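Endo-beta-1,4-glucanase (cellulase B) (Bacillus halodurans, PDB 4V2X) probably hydrolyses beta-1,4-glucosidic bonds in plant beta-glucans such as xyloglucan and mixed-linkage glucan, its family 5 catalytic module being joined to Ig-like and CBM46 modules. Local coordinates at residues Ser194-Phe200 / Leu214-Asn219; Thr242-Thr247 / Ala269-Tyr273. One frame throughout, in Å; residues are numbered along the deposited sequence.

In the fold
Both contacts lie in the (beta/alpha)8 barrel of the family 5 module, their centres about 11 Å apart. Contact 1 packs the loop after strand 190-193 on helix 209-227; contact 2 joins the loop after strand 238-241 to strand 267-273. The two loops meet where Pro198 O probably accepts from Glu244 N at 2.8 Å, and Glu197 OE2 reaches His272 ND1 on strand 267-273 (2.8 Å, probable hydrogen bond). Asn196 and Glu197 lie just after the fourth barrel strand, where family 5 enzymes carry their catalytic Asn-Glu pair, which these residues probably form; Glu319 of strand 315-320 comes close to Glu197. On its outer side helix 209-227 carries the calcium ion shared with the second subunit.

Contact 1 of 2, residues Ser194-Phe200 / Leu214-Asn219; sequences SVNEPKF and LLDDLN. With CA (calcium ion), chain B.
Phe200 presses its ring against helix 209-227, lodged among Leu214, Leu215 and Leu218. Its CB turns toward the helix, and CG, anti to the carbonyl carbon (chi1 -61°), carries the ring onto it. From there CG and CD1 run along Leu214 CD1 (Phe200 CD1 to Leu214 CD1 3.8 Å), while Leu214 CB stands over one face as a CH-pi contact, 4.0 Å from the ring centroid. At the far end CZ meets Leu218 CD1 edge-on at 3.6 Å, and CE2 reaches 4.1 Å from Leu215 CB. Replacing Phe200 by an alanine would probably leave a gap among the three leucines, Leu214 CB and Leu218 CD1 losing the ring they pack on. Pro198 CG rests on Leu215 CD1 at 3.6 Å. The single polar bond, Ser194 OG to Asn219 OD1 at 2.8 Å, enters nearly in line with the amide C=O (171°). On the helix's other side Asp216 OD1 and Asp217 OD1 bind calcium at 2.3 and 2.4 Å; two waters and the same aspartates of the second subunit complete six ligands. One helix thus offers an apolar face to the loop that carries Asn196 and Glu197, and a carboxylate face to a metal-bridged dimer interface.

Contact 2 of 2, residues Thr242-Thr247 / Ala269-Tyr273; sequences TMETAT and ATVHY
Thr245 and His272 join the two segments through backbone and side chain alike. Two backbone hydrogen bonds cross. His272 N gives a nearly straight bond (178°) to a lone pair of Thr245 O at 2.9 Å, in the carbonyl plane. A weaker one, from Thr242 N to Thr270 O at 3.4 Å, carries the pairing of neighbouring strands 238-241 and 267-273 to the start of the loop. Between these points the loop coils tightly: Thr245 N bonds back to Thr242 O in a type II turn, and Glu244 and Thr245 both take left-handed backbone angles. One threonine hydroxyl braces the coil from within, Thr242 OG1 donating to a lone pair of Ala246 O at 2.7 Å. The bond from Thr245 OG1 to Glu244 O, 2.6 Å, is local, made to the preceding carbonyl and tilted from its plane.

The aromatic contact is a CH-pi one. Thr245 CG2, anti to its own carbonyl carbon, stands squarely over the imidazole of His272, 3.7 Å from the ring centroid and 5° off the normal. His272 ND1 is hydrogen-bonded to Glu197 OE2, and the side chain of Glu319 packs against that of His272. Apolar contacts fill in around Val271. Its CG1 lies 4.0 Å from Thr242 CG2, and the Thr247 and Val271 side chains cross at about a right angle, Thr247 CG2 lying 4.0 Å from Val271 CB.

The backbone bond fixes where His272 sits, while the methyl group over one face and the bond at ND1 probably limit rotation of the ring. At the C-terminal end of the barrel strands, where family 5 enzymes hold their active site, this is consistent with Thr245 acting as a second-shell residue that positions the His272-Glu197 pair.

Contact 1 of 2, residues Ser194-Phe200 / Leu214-Asn219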
loop_
_atom_site.group_PDB
_atom_site.type_symbol
_atom_site.label_atom_id
_atom_site.label_comp_id
_atom_site.label_asym_id
_atom_site.label_seq_id
_atom_site.Cartn_x
_atom_site.Cartn_y
_atom_site.Cartn_z
ATOM N N SER A 194 9.678 -15.819 5.168
ATOM C CA SER A 194 8.244 -15.827 5.469
ATOM C C SER A 194 7.419 -16.802 4.628
ATOM O O SER A 194 6.605 -17.555 5.168
ATOM C CB SER A 194 7.680 -14.417 5.289
ATOM O OG SER A 194 7.892 -13.951 3.972
ATOM N N VAL A 195 7.618 -16.772 3.310
ATOM C CA VAL A 195 6.853 -17.610 2.387
ATOM C C VAL A 195 7.553 -17.636 1.034
ATOM O O VAL A 195 8.053 -16.610 0.572
ATOM C CB VAL A 195 5.394 -17.109 2.224
ATOM C CG1 VAL A 195 5.343 -15.646 1.814
ATOM C CG2 VAL A 195 4.628 -17.960 1.209
ATOM N N ASN A 196 7.587 -18.804 0.402
ATOM C CA ASN A 196 8.180 -18.926 -0.932
ATOM C C ASN A 196 7.269 -18.395 -2.042
ATOM O O ASN A 196 6.101 -18.753 -2.104
ATOM C CB ASN A 196 8.476 -20.389 -1.233
ATOM C CG ASN A 196 9.249 -20.565 -2.519
ATOM O OD1 ASN A 196 10.351 -20.050 -2.650
ATOM N ND2 ASN A 196 8.685 -21.298 -3.467
ATOM N N GLU A 197 7.814 -17.562 -2.926
ATOM C CA GLU A 197 7.131 -17.173 -4.172
ATOM C C GLU A 197 5.639 -16.860 -3.974
ATOM O O GLU A 197 4.769 -17.462 -4.613
ATOM C CB GLU A 197 7.326 -18.275 -5.227
ATOM C CG GLU A 197 8.797 -18.492 -5.561
ATOM C CD GLU A 197 9.082 -19.498 -6.666
ATOM O OE1 GLU A 197 8.199 -20.292 -7.045
ATOM O OE2 GLU A 197 10.235 -19.489 -7.158
ATOM N N PRO A 198 5.327 -15.910 -3.078
ATOM C CA PRO A 198 3.927 -15.636 -2.765
ATOM C C PRO A 198 3.126 -15.101 -3.946
ATOM O O PRO A 198 3.630 -14.312 -4.736
ATOM C CB PRO A 198 4.012 -14.581 -1.656
ATOM C CG PRO A 198 5.357 -13.970 -1.814
ATOM C CD PRO A 198 6.238 -15.091 -2.263
ATOM N N LYS A 199 1.888 -15.565 -4.065
ATOM C CA LYS A 199 0.941 -15.006 -5.025
ATOM C C LYS A 199 -0.464 -15.366 -4.562
ATOM O O LYS A 199 -0.623 -16.179 -3.649
ATOM C CB LYS A 199 1.214 -15.514 -6.439
ATOM C CG LYS A 199 1.076 -17.011 -6.636
ATOM C CD LYS A 199 1.507 -17.411 -8.037
ATOM C CE LYS A 199 1.054 -18.818 -8.389
ATOM N NZ LYS A 199 1.437 -19.842 -7.382
ATOM N N PHE A 200 -1.472 -14.742 -5.166
ATOM C CA PHE A 200 -2.847 -14.882 -4.677
ATOM C C PHE A 200 -3.825 -15.201 -5.785
ATOM O O PHE A 200 -5.010 -14.879 -5.715
ATOM C CB PHE A 200 -3.232 -13.640 -3.874
ATOM C CG PHE A 200 -2.353 -13.441 -2.698
ATOM C CD1 PHE A 200 -2.604 -14.117 -1.510
ATOM C CD2 PHE A 200 -1.203 -12.669 -2.799
ATOM C CE1 PHE A 200 -1.753 -13.992 -0.431
ATOM C CE2 PHE A 200 -0.344 -12.544 -1.725
ATOM C CZ PHE A 200 -0.623 -13.199 -0.536
ATOM N N LEU A 214 -2.135 -7.923 0.697
ATOM C CA LEU A 214 -2.126 -9.221 1.363
ATOM C C LEU A 214 -0.697 -9.662 1.684
ATOM O O LEU A 214 -0.420 -10.138 2.779
ATOM C CB LEU A 214 -2.823 -10.276 0.500
ATOM C CG LEU A 214 -4.288 -10.000 0.138
ATOM C CD1 LEU A 214 -4.790 -11.023 -0.865
ATOM C CD2 LEU A 214 -5.174 -9.998 1.372
ATOM N N LEU A 215 0.215 -9.509 0.729
ATOM C CA LEU A 215 1.606 -9.908 0.963
ATOM C C LEU A 215 2.257 -9.045 2.050
ATOM O O LEU A 215 2.982 -9.555 2.911
ATOM C CB LEU A 215 2.430 -9.870 -0.330
ATOM C CG LEU A 215 3.914 -10.222 -0.172
ATOM C CD1 LEU A 215 4.141 -11.563 0.513
ATOM C CD2 LEU A 215 4.589 -10.201 -1.527
ATOM N N ASP A 216 1.971 -7.750 2.048
ATOM C CA ASP A 216 2.476 -6.904 3.128
ATOM C C ASP A 216 2.018 -7.443 4.487
ATOM O O ASP A 216 2.798 -7.504 5.426
ATOM C CB ASP A 216 2.029 -5.455 2.979
ATOM C CG ASP A 216 2.325 -4.636 4.221
ATOM O OD1 ASP A 216 1.469 -4.628 5.144
ATOM O OD2 ASP A 216 3.424 -4.032 4.302
ATOM N N ASP A 217 0.747 -7.821 4.584
ATOM C CA ASP A 217 0.212 -8.361 5.835
ATOM C C ASP A 217 0.901 -9.662 6.260
ATOM O O ASP A 217 1.203 -9.844 7.437
ATOM C CB ASP A 217 -1.295 -8.574 5.731
ATOM C CG ASP A 217 -2.076 -7.272 5.693
ATOM O OD1 ASP A 217 -1.481 -6.182 5.864
ATOM O OD2 ASP A 217 -3.304 -7.337 5.507
ATOM N N LEU A 218 1.150 -10.567 5.316
ATOM C CA LEU A 218 1.832 -11.825 5.638
ATOM C C LEU A 218 3.249 -11.570 6.123
ATOM O O LEU A 218 3.692 -12.154 7.102
ATOM C CB LEU A 218 1.889 -12.757 4.425
ATOM C CG LEU A 218 0.586 -13.388 3.958
ATOM C CD1 LEU A 218 0.847 -14.131 2.663
ATOM C CD2 LEU A 218 0.007 -14.334 5.001
ATOM N N ASN A 219 3.961 -10.703 5.423
ATOM C CA ASN A 219 5.314 -10.353 5.823
ATOM C C ASN A 219 5.345 -9.688 7.197
ATOM O O ASN A 219 6.261 -9.902 7.984
ATOM C CB ASN A 219 5.972 -9.447 4.777
ATOM C CG ASN A 219 6.467 -10.215 3.557
ATOM O OD1 ASN A 219 6.776 -11.400 3.643
ATOM N ND2 ASN A 219 6.567 -9.531 2.419
HETATM CA CA CA B . -0.640 -3.983 5.933
HETATM O O HOH W 1 -1.311 -4.220 3.630
HETATM O O HOH W 2 0.338 -1.845 5.403
#

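Contact 2 of 2, residues Thr242-Thr247 / Ala269-Tyr273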
loop_
_atom_site.group_PDB
_atom_site.type_symbol
_atom_site.label_atom_id
_atom_site.label_comp_id
_atom_site.label_asym_id
_atom_site.label_seq_id
_atom_site.Cartn_x
_atom_site.Cartn_y
_atom_site.Cartn_z
ATOM N N THR A 242 9.598 -10.407 -2.556
ATOM C CA THR A 242 8.659 -9.737 -3.443
ATOM C C THR A 242 7.569 -10.718 -3.883
ATOM O O THR A 242 7.728 -11.943 -3.773
ATOM C CB THR A 242 9.355 -9.238 -4.719
ATOM O OG1 THR A 242 10.034 -10.335 -5.336
ATOM C CG2 THR A 242 10.351 -8.163 -4.408
ATOM N N MET A 243 6.474 -10.180 -4.411
ATOM C CA MET A 243 5.423 -11.009 -5.021
ATOM C C MET A 243 6.044 -11.860 -6.126
ATOM O O MET A 243 6.815 -11.347 -6.955
ATOM C CB MET A 243 4.301 -10.142 -5.610
ATOM C CG MET A 243 2.998 -10.895 -5.883
ATOM S SD MET A 243 2.094 -11.338 -4.382
ATOM C CE MET A 243 1.564 -9.713 -3.851
ATOM N N GLU A 244 5.729 -13.154 -6.100
ATOM C CA GLU A 244 6.259 -14.149 -7.051
ATOM C C GLU A 244 7.787 -14.243 -7.042
ATOM O O GLU A 244 8.378 -14.854 -7.935
ATOM C CB GLU A 244 5.753 -13.865 -8.474
ATOM C CG GLU A 244 4.258 -14.057 -8.648
ATOM C CD GLU A 244 3.790 -13.911 -10.087
ATOM O OE1 GLU A 244 4.592 -13.531 -10.968
ATOM O OE2 GLU A 244 2.606 -14.191 -10.338
ATOM N N THR A 245 8.413 -13.681 -6.010
ATOM C CA THR A 245 9.858 -13.423 -5.967
ATOM C C THR A 245 10.376 -12.812 -7.275
ATOM O O THR A 245 11.519 -13.047 -7.676
ATOM C CB THR A 245 10.678 -14.672 -5.581
ATOM O OG1 THR A 245 10.382 -15.742 -6.488
ATOM C CG2 THR A 245 10.384 -15.106 -4.115
ATOM N N ALA A 246 9.542 -11.973 -7.887
ATOM C CA ALA A 246 9.854 -11.330 -9.158
ATOM C C ALA A 246 10.574 -9.995 -8.933
ATOM O O ALA A 246 10.675 -9.519 -7.808
ATOM C CB ALA A 246 8.577 -11.132 -9.954
ATOM N N THR A 247 11.075 -9.396 -10.007
ATOM C CA THR A 247 11.973 -8.239 -9.896
ATOM C C THR A 247 11.484 -6.961 -10.577
ATOM O O THR A 247 12.239 -6.006 -10.679
ATOM C CB THR A 247 13.363 -8.555 -10.489
ATOM O OG1 THR A 247 13.248 -8.772 -11.904
ATOM C CG2 THR A 247 13.979 -9.770 -9.821
ATOM N N ALA A 269 16.033 -8.754 1.826
ATOM C CA ALA A 269 15.105 -8.883 0.699
ATOM C C ALA A 269 15.470 -10.113 -0.131
ATOM O O ALA A 269 16.652 -10.414 -0.309
ATOM C CB ALA A 269 15.142 -7.637 -0.170
ATOM N N THR A 270 14.466 -10.820 -0.643
ATOM C CA THR A 270 14.737 -11.952 -1.522
ATOM C C THR A 270 13.922 -11.917 -2.817
ATOM O O THR A 270 12.757 -11.499 -2.845
ATOM C CB THR A 270 14.598 -13.312 -0.784
ATOM O OG1 THR A 270 15.234 -14.331 -1.556
ATOM C CG2 THR A 270 13.147 -13.694 -0.542
ATOM N N VAL A 271 14.595 -12.319 -3.895
ATOM C CA VAL A 271 13.998 -12.515 -5.205
ATOM C C VAL A 271 14.565 -13.820 -5.754
ATOM O O VAL A 271 15.552 -14.339 -5.222
ATOM C CB VAL A 271 14.298 -11.346 -6.173
ATOM C CG1 VAL A 271 13.681 -10.051 -5.650
ATOM C CG2 VAL A 271 15.793 -11.176 -6.412
ATOM N N HIS A 272 13.932 -14.352 -6.794
ATOM C CA HIS A 272 14.415 -15.539 -7.496
ATOM C C HIS A 272 14.639 -15.182 -8.960
ATOM O O HIS A 272 14.103 -14.179 -9.450
ATOM C CB HIS A 272 13.405 -16.666 -7.422
ATOM C CG HIS A 272 13.169 -17.180 -6.038
ATOM N ND1 HIS A 272 12.203 -18.115 -5.757
ATOM C CD2 HIS A 272 13.786 -16.908 -4.864
ATOM C CE1 HIS A 272 12.225 -18.393 -4.464
ATOM N NE2 HIS A 272 13.176 -17.672 -3.899
ATOM N N TYR A 273 15.413 -15.999 -9.670
ATOM C CA TYR A 273 15.698 -15.701 -11.072
ATOM C C TYR A 273 16.040 -16.951 -11.865
ATOM O O TYR A 273 16.938 -17.706 -11.492
ATOM C CB TYR A 273 16.837 -14.677 -11.202
ATOM C CG TYR A 273 16.943 -14.132 -12.608
ATOM C CD1 TYR A 273 15.992 -13.245 -13.100
ATOM C CD2 TYR A 273 17.963 -14.538 -13.460
ATOM C CE1 TYR A 273 16.062 -12.759 -14.399
ATOM C CE2 TYR A 273 18.044 -14.059 -14.751
ATOM C CZ TYR A 273 17.095 -13.173 -15.220
ATOM O OH TYR A 273 17.168 -12.711 -16.511
#